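Local structure of shikimate kinase (Aquifex aeolicus, 2PT5) at residues Glu151-Val154 with Lys155-Leu159; Phe60-Leu63 with Lys64-Glu68; Pro122-Glu125 with Ile126-Leu129; Ile99-Pro102 with Phe103-Leu107. The protein probably catalyses the magnesium-dependent transfer of a phosphate from ATP to the 3-hydroxyl of shikimate, the fifth step of the route to chorismate. All coordinates share one frame; numbering follows the deposited sequence.

Contact 1 (Glu151-Val154 with Lys155-Leu159); sequences EEVV and KEILL
Glu152 and Lys155 form the one salt bridge here, three residues apart on the helix. Lys155 NZ stands 3.3 Å from Glu152 OE2 and meets it on the syn side, 16° out of the carboxylate plane. Although Glu152 starts out pointing away from the 155-159 segment, the bend at chi2 (-50°) turns its carboxylate round toward the lysine, which runs out fully extended and lays its CD alongside that group. Shortening Glu152 to an alanine is likely to leave the Lys155 ammonium without this mate and its long chain freer to swing. Both residues suit a solvent-facing side, where long charged chains can pair yet stay hydrated. Glu156 OE1 accepts a weak hydrogen bond from the backbone N of Lys145.

The apolar contacts lie elsewhere round the helix, one turn apart. Val154 CG1 touches Leu158 CD1 at 3.8 Å, the two side chains side by side and pointing the same way. Val153 CG1 comes to 4.1 Å from Ile157 CD1. Branched aliphatic residues fit here, since Val154 and Leu158 rest on helix 13-24, Val153 faces Val144 of strand 142-145, and Ile157 touches both.

Backbone bonds carry the rest: the amides of Lys155, Glu156, Ile157 and Leu158 each donate to the carbonyl four residues earlier. The straightest is Leu158 N to Val154 O, 2.8 Å long with an angle of 176° at the hydrogen.

The whole is a regular amphipathic alpha-helix, the last of the chain, packed on an edge strand of the parallel sheet and the helix after the P-loop, within the alpha/beta P-loop kinase fold.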
loop_
_atom_site.group_PDB
_atom_site.type_symbol
_atom_site.label_atom_id
_atom_site.label_comp_id
_atom_site.label_asym_id
_atom_site.label_seq_id
_atom_site.Cartn_x
_atom_site.Cartn_y
_atom_site.Cartn_z
ATOM N N GLU A 151 -8.187 -0.066 -14.200
ATOM C CA GLU A 151 -9.212 -1.059 -14.512
ATOM C C GLU A 151 -8.614 -2.380 -14.966
ATOM O O GLU A 151 -9.176 -3.441 -14.703
ATOM C CB GLU A 151 -10.180 -0.538 -15.583
ATOM C CG GLU A 151 -9.521 -0.006 -16.851
ATOM C CD GLU A 151 -9.011 1.418 -16.695
ATOM O OE1 GLU A 151 -8.534 1.995 -17.700
ATOM O OE2 GLU A 151 -9.092 1.960 -15.570
ATOM N N GLU A 152 -7.477 -2.316 -15.651
ATOM C CA GLU A 152 -6.822 -3.529 -16.117
ATOM C C GLU A 152 -6.194 -4.283 -14.952
ATOM O O GLU A 152 -6.175 -5.510 -14.935
ATOM C CB GLU A 152 -5.760 -3.191 -17.165
ATOM C CG GLU A 152 -6.364 -2.851 -18.507
ATOM C CD GLU A 152 -7.371 -3.897 -18.942
ATOM O OE1 GLU A 152 -7.001 -5.092 -18.986
ATOM O OE2 GLU A 152 -8.529 -3.526 -19.233
ATOM N N VAL A 153 -5.684 -3.540 -13.978
ATOM C CA VAL A 153 -5.076 -4.156 -12.804
ATOM C C VAL A 153 -6.164 -4.852 -11.988
ATOM O O VAL A 153 -5.931 -5.910 -11.411
ATOM C CB VAL A 153 -4.364 -3.100 -11.929
ATOM C CG1 VAL A 153 -3.798 -3.751 -10.674
ATOM C CG2 VAL A 153 -3.264 -2.420 -12.742
ATOM N N VAL A 154 -7.355 -4.254 -11.946
ATOM C CA VAL A 154 -8.477 -4.842 -11.212
ATOM C C VAL A 154 -8.843 -6.194 -11.826
ATOM O O VAL A 154 -9.062 -7.167 -11.106
ATOM C CB VAL A 154 -9.729 -3.909 -11.223
ATOM C CG1 VAL A 154 -10.943 -4.640 -10.673
ATOM C CG2 VAL A 154 -9.460 -2.674 -10.374
ATOM N N LYS A 155 -8.914 -6.253 -13.154
ATOM C CA LYS A 155 -9.240 -7.506 -13.832
ATOM C C LYS A 155 -8.185 -8.550 -13.489
ATOM O O LYS A 155 -8.496 -9.731 -13.327
ATOM C CB LYS A 155 -9.277 -7.313 -15.349
ATOM C CG LYS A 155 -10.445 -6.486 -15.843
ATOM C CD LYS A 155 -10.360 -6.287 -17.343
ATOM C CE LYS A 155 -11.505 -5.446 -17.862
ATOM N NZ LYS A 155 -11.341 -5.182 -19.320
ATOM N N GLU A 156 -6.935 -8.105 -13.391
ATOM C CA GLU A 156 -5.829 -8.990 -13.048
ATOM C C GLU A 156 -6.057 -9.567 -11.658
ATOM O O GLU A 156 -5.953 -10.776 -11.442
ATOM C CB GLU A 156 -4.503 -8.218 -13.059
ATOM C CG GLU A 156 -3.934 -7.906 -14.440
ATOM C CD GLU A 156 -2.729 -6.968 -14.377
ATOM O OE1 GLU A 156 -1.785 -7.247 -13.607
ATOM O OE2 GLU A 156 -2.725 -5.948 -15.100
ATOM N N ILE A 157 -6.374 -8.695 -10.708
ATOM C CA ILE A 157 -6.599 -9.138 -9.340
ATOM C C ILE A 157 -7.802 -10.070 -9.232
ATOM O O ILE A 157 -7.716 -11.130 -8.615
ATOM C CB ILE A 157 -6.778 -7.937 -8.394
ATOM C CG1 ILE A 157 -5.483 -7.115 -8.363
ATOM C CG2 ILE A 157 -7.120 -8.423 -6.986
ATOM C CD1 ILE A 157 -5.642 -5.779 -7.691
ATOM N N LEU A 158 -8.924 -9.673 -9.828
ATOM C CA LEU A 158 -10.119 -10.506 -9.789
ATOM C C LEU A 158 -9.792 -11.901 -10.314
ATOM O O LEU A 158 -10.064 -12.898 -9.644
ATOM C CB LEU A 158 -11.240 -9.866 -10.621
ATOM C CG LEU A 158 -11.780 -8.570 -10.006
ATOM C CD1 LEU A 158 -12.786 -7.919 -10.936
ATOM C CD2 LEU A 158 -12.426 -8.896 -8.661
ATOM N N LEU A 159 -9.191 -11.971 -11.499
ATOM C CA LEU A 159 -8.840 -13.267 -12.077
ATOM C C LEU A 159 -7.952 -14.085 -11.146
ATOM O O LEU A 159 -8.083 -15.307 -11.070
ATOM C CB LEU A 159 -8.154 -13.086 -13.439
ATOM C CG LEU A 159 -9.108 -12.723 -14.588
ATOM C CD1 LEU A 159 -8.321 -12.508 -15.877
ATOM C CD2 LEU A 159 -10.130 -13.838 -14.771
#

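Contact 2 (Phe60-Leu63 with Lys64-Glu68); sequences FEVL and KDLSE
The C-terminal turns of helix 52-66, an amphipathic helix packed on strand 72-75 of the parallel sheet, hold Phe60 and Lys64 together through a cation-pi contact. Lys64 NZ lies 4.1 Å from the centroid of the Phe60 ring and only 3° off its normal. CE follows over the same face, 4.2 Å from that centroid, as a CH-pi contact. The lysine folds back by a bend at its last torsion (chi4 67°), while the phenylalanine ring is carried out with CG anti to the backbone N. With a serine in place of Lys64, the ring of Phe60 would probably lose both its cation-pi partner and the methylene lying over that face.

Turned toward helix 31-39, Val62 CG1 meets Leu66 CD1 at 3.8 Å, the two side chains lying side by side. Leu63, Leu66 and Ser67 touch Ile74 of strand 72-75, so the buried side is mostly aliphatic.

At the helix end, Leu63 O accepts from both Ser67 N, at 3.0 Å, and Ser67 OG, at 2.8 Å. The hydroxyl approaches from above the carbonyl plane, 40° out of it. Serine suits this buried place because its short side chain can satisfy a terminal carbonyl and also bond Tyr4 OH.

Glu61 OE1 and Asp65 OD1 come within 4.0 Å of each other, their carboxylate planes steeply turned against each other. Arg38 forms a salt bridge with Glu61 and a weak, long ion pair with Asp65. The guanidinium would therefore be expected to offset part of the repulsion, allowing two acids to sit one turn apart on the helix surface.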
loop_
_atom_site.group_PDB
_atom_site.type_symbol
_atom_site.label_atom_id
_atom_site.label_comp_id
_atom_site.label_asym_id
_atom_site.label_seq_id
_atom_site.Cartn_x
_atom_site.Cartn_y
_atom_site.Cartn_z
ATOM N N PHE A 60 0.345 0.905 12.111
ATOM C CA PHE A 60 0.198 -0.528 12.305
ATOM C C PHE A 60 -1.048 -0.762 13.164
ATOM O O PHE A 60 -1.819 -1.691 12.921
ATOM C CB PHE A 60 1.434 -1.123 12.975
ATOM C CG PHE A 60 1.500 -2.623 12.894
ATOM C CD1 PHE A 60 0.550 -3.340 12.170
ATOM C CD2 PHE A 60 2.509 -3.320 13.542
ATOM C CE1 PHE A 60 0.598 -4.723 12.096
ATOM C CE2 PHE A 60 2.568 -4.709 13.471
ATOM C CZ PHE A 60 1.608 -5.409 12.746
ATOM N N GLU A 61 -1.252 0.098 14.158
ATOM C CA GLU A 61 -2.423 -0.005 15.024
ATOM C C GLU A 61 -3.674 0.148 14.171
ATOM O O GLU A 61 -4.632 -0.622 14.299
ATOM C CB GLU A 61 -2.417 1.101 16.085
ATOM C CG GLU A 61 -3.757 1.249 16.812
ATOM C CD GLU A 61 -3.840 2.491 17.691
ATOM O OE1 GLU A 61 -4.944 2.775 18.205
ATOM O OE2 GLU A 61 -2.810 3.179 17.869
ATOM N N VAL A 62 -3.654 1.154 13.302
ATOM C CA VAL A 62 -4.783 1.425 12.429
ATOM C C VAL A 62 -5.046 0.235 11.513
ATOM O O VAL A 62 -6.198 -0.090 11.219
ATOM C CB VAL A 62 -4.530 2.691 11.577
ATOM C CG1 VAL A 62 -5.664 2.899 10.604
ATOM C CG2 VAL A 62 -4.388 3.907 12.489
ATOM N N LEU A 63 -3.972 -0.412 11.068
ATOM C CA LEU A 63 -4.101 -1.561 10.190
ATOM C C LEU A 63 -4.874 -2.655 10.903
ATOM O O LEU A 63 -5.826 -3.215 10.350
ATOM C CB LEU A 63 -2.725 -2.091 9.789
ATOM C CG LEU A 63 -2.733 -3.380 8.970
ATOM C CD1 LEU A 63 -3.447 -3.136 7.640
ATOM C CD2 LEU A 63 -1.288 -3.851 8.735
ATOM N N LYS A 64 -4.460 -2.961 12.132
ATOM C CA LYS A 64 -5.124 -3.995 12.915
ATOM C C LYS A 64 -6.598 -3.670 13.158
ATOM O O LYS A 64 -7.461 -4.520 12.954
ATOM C CB LYS A 64 -4.419 -4.201 14.258
ATOM C CG LYS A 64 -2.979 -4.670 14.164
ATOM C CD LYS A 64 -2.631 -5.508 15.388
ATOM C CE LYS A 64 -1.149 -5.451 15.728
ATOM N NZ LYS A 64 -0.749 -4.090 16.190
ATOM N N ASP A 65 -6.884 -2.443 13.585
ATOM C CA ASP A 65 -8.266 -2.028 13.839
ATOM C C ASP A 65 -9.145 -2.207 12.591
ATOM O O ASP A 65 -10.273 -2.706 12.668
ATOM C CB ASP A 65 -8.300 -0.565 14.301
ATOM C CG ASP A 65 -7.668 -0.368 15.674
ATOM O OD1 ASP A 65 -7.703 0.771 16.190
ATOM O OD2 ASP A 65 -7.139 -1.352 16.239
ATOM N N LEU A 66 -8.624 -1.790 11.442
ATOM C CA LEU A 66 -9.337 -1.924 10.170
ATOM C C LEU A 66 -9.560 -3.407 9.839
ATOM O O LEU A 66 -10.573 -3.782 9.232
ATOM C CB LEU A 66 -8.521 -1.260 9.048
ATOM C CG LEU A 66 -8.740 0.221 8.688
ATOM C CD1 LEU A 66 -8.898 1.090 9.918
ATOM C CD2 LEU A 66 -7.560 0.698 7.847
ATOM N N SER A 67 -8.604 -4.240 10.243
ATOM C CA SER A 67 -8.654 -5.678 9.992
ATOM C C SER A 67 -9.651 -6.433 10.867
ATOM O O SER A 67 -9.739 -7.658 10.787
ATOM C CB SER A 67 -7.266 -6.287 10.169
ATOM O OG SER A 67 -6.354 -5.721 9.247
ATOM N N GLU A 68 -10.381 -5.719 11.718
ATOM C CA GLU A 68 -11.385 -6.382 12.541
ATOM C C GLU A 68 -12.535 -6.734 11.607
ATOM O O GLU A 68 -13.234 -7.729 11.810
ATOM C CB GLU A 68 -11.861 -5.470 13.675
ATOM C CG GLU A 68 -10.860 -5.378 14.822
ATOM C CD GLU A 68 -10.593 -6.730 15.474
ATOM O OE1 GLU A 68 -11.487 -7.228 16.188
ATOM O OE2 GLU A 68 -9.496 -7.298 15.268
#

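Contact 3 (Pro122-Glu125 with Ile126-Leu129); sequences PLDE and IKNL
Ile126 opens the contact by closing a turn onto Leu123: its amide donates to Leu123 O over 3.1 Å, arriving from above the carbonyl plane, 50° out of it. Its side chain stays close to the preceding peptide, with CG2 3.3 Å from Glu125 O. The first torsion (chi1 68°) sets CG1 between the backbone N and the carbonyl carbon, a crowded position that brings this branch to 3.8 Å from Leu123 O. Beyond that carbonyl the chain reaches Leu107 of helix 103-109. A beta-branched aliphatic residue suits a site where one branch lies against the backbone and the other extends into an apolar neighbour. Ile126 also occupies the N-cap position, although its hydrocarbon side chain has no polar atom with which to cap an amide.

Lys127, the first residue of the helix, sends its own amide to the same carbonyl, Leu123 O, at 3.0 Å. One acceptor thus serves two successive donors, which ties the turn to the start of the helix. Farther out, the lysine bends at chi3 and chi4, curling its methylenes over the leucine: CE lies 4.0 Å from Leu123 CD2, and CD is 4.2 Å from Leu123 CD1. Lysine fits this partly exposed place: its methylenes cover a leucine, and NZ ends 4.8 Å from Asp124 OD1, near that carboxylate but too far for a salt bridge. Leu123 rests on Phe103.

This is a helix-start turn with a shared carbonyl acceptor; it probably adjoins the mobile lid of shikimate kinases, between Arg116 (predicted to bind ATP) and Arg133 (predicted to bind substrate).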
loop_
_atom_site.group_PDB
_atom_site.type_symbol
_atom_site.label_atom_id
_atom_site.label_comp_id
_atom_site.label_asym_id
_atom_site.label_seq_id
_atom_site.Cartn_x
_atom_site.Cartn_y
_atom_site.Cartn_z
ATOM N N PRO A 122 18.485 13.306 -6.052
ATOM C CA PRO A 122 19.664 12.499 -6.382
ATOM C C PRO A 122 19.255 11.025 -6.385
ATOM O O PRO A 122 18.467 10.607 -5.550
ATOM C CB PRO A 122 20.634 12.835 -5.254
ATOM C CG PRO A 122 20.249 14.250 -4.893
ATOM C CD PRO A 122 18.742 14.159 -4.879
ATOM N N LEU A 123 19.783 10.260 -7.333
ATOM C CA LEU A 123 19.462 8.842 -7.474
ATOM C C LEU A 123 19.763 7.950 -6.262
ATOM O O LEU A 123 18.923 7.145 -5.854
ATOM C CB LEU A 123 20.194 8.267 -8.692
ATOM C CG LEU A 123 20.077 6.754 -8.914
ATOM C CD1 LEU A 123 18.669 6.406 -9.401
ATOM C CD2 LEU A 123 21.113 6.307 -9.940
ATOM N N ASP A 124 20.965 8.081 -5.707
ATOM C CA ASP A 124 21.390 7.262 -4.572
ATOM C C ASP A 124 20.537 7.486 -3.328
ATOM O O ASP A 124 20.495 6.653 -2.425
ATOM C CB ASP A 124 22.859 7.548 -4.266
ATOM C CG ASP A 124 23.750 7.350 -5.484
ATOM O OD1 ASP A 124 23.835 6.207 -5.984
ATOM O OD2 ASP A 124 24.355 8.342 -5.950
ATOM N N GLU A 125 19.842 8.617 -3.305
ATOM C CA GLU A 125 18.975 8.978 -2.197
ATOM C C GLU A 125 17.780 8.019 -2.074
ATOM O O GLU A 125 17.227 7.860 -0.986
ATOM C CB GLU A 125 18.452 10.403 -2.407
ATOM C CG GLU A 125 18.194 11.198 -1.130
ATOM C CD GLU A 125 19.455 11.845 -0.588
ATOM O OE1 GLU A 125 20.118 12.563 -1.363
ATOM O OE2 GLU A 125 19.782 11.646 0.604
ATOM N N ILE A 126 17.394 7.377 -3.181
ATOM C CA ILE A 126 16.229 6.482 -3.181
ATOM C C ILE A 126 16.337 5.146 -3.932
ATOM O O ILE A 126 15.382 4.366 -3.929
ATOM C CB ILE A 126 14.997 7.203 -3.768
ATOM C CG1 ILE A 126 15.224 7.460 -5.257
ATOM C CG2 ILE A 126 14.742 8.512 -3.023
ATOM C CD1 ILE A 126 14.205 8.369 -5.907
ATOM N N LYS A 127 17.465 4.868 -4.581
ATOM C CA LYS A 127 17.574 3.604 -5.323
ATOM C C LYS A 127 17.599 2.378 -4.414
ATOM O O LYS A 127 16.945 1.375 -4.689
ATOM C CB LYS A 127 18.822 3.604 -6.221
ATOM C CG LYS A 127 18.932 2.371 -7.099
ATOM C CD LYS A 127 19.925 2.567 -8.253
ATOM C CE LYS A 127 21.331 2.947 -7.760
ATOM N NZ LYS A 127 21.984 1.867 -6.958
ATOM N N ASN A 128 18.350 2.465 -3.325
ATOM C CA ASN A 128 18.459 1.351 -2.390
ATOM C C ASN A 128 17.134 1.078 -1.670
ATOM O O ASN A 128 16.746 -0.080 -1.465
ATOM C CB ASN A 128 19.568 1.646 -1.370
ATOM C CG ASN A 128 19.897 0.448 -0.490
ATOM O OD1 ASN A 128 19.233 0.191 0.513
ATOM N ND2 ASN A 128 20.925 -0.299 -0.875
ATOM N N LEU A 129 16.433 2.146 -1.302
ATOM C CA LEU A 129 15.166 1.998 -0.605
ATOM C C LEU A 129 14.144 1.343 -1.535
ATOM O O LEU A 129 13.393 0.452 -1.126
ATOM C CB LEU A 129 14.672 3.368 -0.112
ATOM C CG LEU A 129 13.586 3.367 0.971
ATOM C CD1 LEU A 129 14.018 2.484 2.140
ATOM C CD2 LEU A 129 13.333 4.790 1.450
#

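Contact 4 (Ile99-Pro102 with Phe103-Leu107); sequences IDIP and FEVFL
The chain leaves strand 95-100 extended through Ile101 and Pro102, then enters helix 103-109, where Pro102 O accepts the amide of Phe106 at 3.1 Å, with an angle of 171° at the hydrogen. Val105 N makes a weak second bond to the same carbonyl. Pro102 is the N-cap residue, where proline costs the helix no bond, because an N-H is not needed there, and its ring fixes phi as the chain turns from strand to helix.

That ring is packed closely. Val105 CG2 presses on Pro102 CG at 3.5 Å, tighter than usual for two carbons. Glu104 folds back at the same proline, its chi1 of 68° and bent chi2 bringing OE2 to 3.5 Å from Pro102 CG and OE1 to 3.5 Å from Pro102 CB.

Ile101 spans the junction from the strand side. Its CB meets Val105 CG1 at 4.0 Å, the two side chains crossing at about a right angle, while CD1 reaches 3.9 Å from Phe106 CA. Valine's two branches divide the work, CG1 against Ile101 and CG2 against Pro102. Ile101 also touches Cys10, a predicted ATP-binding residue whose disulfide partner here is Cys110.

Apart from the Glu104 carboxylate lying against the proline ring, the contact is mainly apolar, joined to one nearly straight backbone bond. This is consistent with a junction held mainly by the fit of its apolar groups, while the charged Asp100 is answered separately by salt bridges to Lys143 and Arg134.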
loop_
_atom_site.group_PDB
_atom_site.type_symbol
_atom_site.label_atom_id
_atom_site.label_comp_id
_atom_site.label_asym_id
_atom_site.label_seq_id
_atom_site.Cartn_x
_atom_site.Cartn_y
_atom_site.Cartn_z
ATOM N N ILE A 99 1.023 -4.571 -6.074
ATOM C CA ILE A 99 0.831 -3.915 -7.359
ATOM C C ILE A 99 2.217 -3.383 -7.698
ATOM O O ILE A 99 2.656 -2.343 -7.197
ATOM C CB ILE A 99 -0.185 -2.778 -7.241
ATOM C CG1 ILE A 99 -1.531 -3.357 -6.792
ATOM C CG2 ILE A 99 -0.313 -2.065 -8.570
ATOM C CD1 ILE A 99 -2.579 -2.304 -6.428
ATOM N N ASP A 100 2.897 -4.136 -8.553
ATOM C CA ASP A 100 4.273 -3.870 -8.959
ATOM C C ASP A 100 4.501 -2.937 -10.146
ATOM O O ASP A 100 3.946 -3.145 -11.217
ATOM C CB ASP A 100 4.933 -5.218 -9.267
ATOM C CG ASP A 100 6.437 -5.122 -9.410
ATOM O OD1 ASP A 100 7.006 -5.973 -10.122
ATOM O OD2 ASP A 100 7.049 -4.221 -8.799
ATOM N N ILE A 101 5.323 -1.911 -9.940
ATOM C CA ILE A 101 5.704 -0.989 -11.007
ATOM C C ILE A 101 7.235 -0.974 -11.043
ATOM O O ILE A 101 7.891 -1.019 -9.995
ATOM C CB ILE A 101 5.215 0.462 -10.767
ATOM C CG1 ILE A 101 5.618 0.928 -9.370
ATOM C CG2 ILE A 101 3.708 0.552 -10.992
ATOM C CD1 ILE A 101 5.295 2.391 -9.099
ATOM N N PRO A 102 7.823 -0.929 -12.249
ATOM C CA PRO A 102 9.279 -0.910 -12.436
ATOM C C PRO A 102 9.910 0.403 -11.968
ATOM O O PRO A 102 9.222 1.418 -11.841
ATOM C CB PRO A 102 9.434 -1.134 -13.937
ATOM C CG PRO A 102 8.199 -0.479 -14.497
ATOM C CD PRO A 102 7.124 -0.944 -13.546
ATOM N N PHE A 103 11.217 0.384 -11.721
ATOM C CA PHE A 103 11.909 1.577 -11.233
ATOM C C PHE A 103 11.673 2.823 -12.077
ATOM O O PHE A 103 11.472 3.898 -11.528
ATOM C CB PHE A 103 13.420 1.316 -11.117
ATOM C CG PHE A 103 14.183 2.390 -10.358
ATOM C CD1 PHE A 103 13.805 2.759 -9.064
ATOM C CD2 PHE A 103 15.323 2.980 -10.910
ATOM C CE1 PHE A 103 14.554 3.696 -8.326
ATOM C CE2 PHE A 103 16.078 3.917 -10.180
ATOM C CZ PHE A 103 15.691 4.272 -8.887
ATOM N N GLU A 104 11.687 2.693 -13.404
ATOM C CA GLU A 104 11.488 3.864 -14.258
ATOM C C GLU A 104 10.107 4.504 -14.062
ATOM O O GLU A 104 9.974 5.725 -14.136
ATOM C CB GLU A 104 11.714 3.522 -15.748
ATOM C CG GLU A 104 10.677 2.589 -16.358
ATOM C CD GLU A 104 11.074 1.132 -16.289
ATOM O OE1 GLU A 104 11.961 0.780 -15.475
ATOM O OE2 GLU A 104 10.485 0.333 -17.044
ATOM N N VAL A 105 9.084 3.691 -13.806
ATOM C CA VAL A 105 7.734 4.215 -13.593
ATOM C C VAL A 105 7.670 4.911 -12.235
ATOM O O VAL A 105 7.100 5.994 -12.096
ATOM C CB VAL A 105 6.684 3.090 -13.627
ATOM C CG1 VAL A 105 5.330 3.623 -13.170
ATOM C CG2 VAL A 105 6.576 2.527 -15.044
ATOM N N PHE A 106 8.258 4.258 -11.240
ATOM C CA PHE A 106 8.334 4.760 -9.871
ATOM C C PHE A 106 8.942 6.154 -9.890
ATOM O O PHE A 106 8.414 7.097 -9.300
ATOM C CB PHE A 106 9.224 3.812 -9.057
ATOM C CG PHE A 106 9.701 4.372 -7.745
ATOM C CD1 PHE A 106 8.859 4.420 -6.637
ATOM C CD2 PHE A 106 11.015 4.804 -7.605
ATOM C CE1 PHE A 106 9.321 4.883 -5.407
ATOM C CE2 PHE A 106 11.488 5.267 -6.382
ATOM C CZ PHE A 106 10.638 5.305 -5.278
ATOM N N LEU A 107 10.053 6.271 -10.600
ATOM C CA LEU A 107 10.790 7.520 -10.710
ATOM C C LEU A 107 9.964 8.642 -11.324
ATOM O O LEU A 107 10.022 9.778 -10.871
ATOM C CB LEU A 107 12.041 7.283 -11.548
ATOM C CG LEU A 107 13.421 7.562 -10.957
ATOM C CD1 LEU A 107 13.451 7.302 -9.469
ATOM C CD2 LEU A 107 14.429 6.692 -11.693
#

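Along the chain the order is contact 2, contact 4, contact 3, contact 1. Contacts 3 and 4 are neighbours, centres about 14 Å apart, and they touch through apolar packing that joins helix 103-109 to the start of helix 127-137. Contact 1, on helix 150-162, has its centre about 18 Å from that of contact 4 without touching it. Contact 2, on helix 52-66, lies across the chain's centre from contacts 3 and 4, with centres about 30 and 27 Å away. Contacts 1 and 2 thus belong to helices packed on the five-stranded parallel sheet, order 2-3-1-4-5, while contacts 3 and 4 tie the segment carrying predicted ATP and substrate residues to the end of strand 95-100.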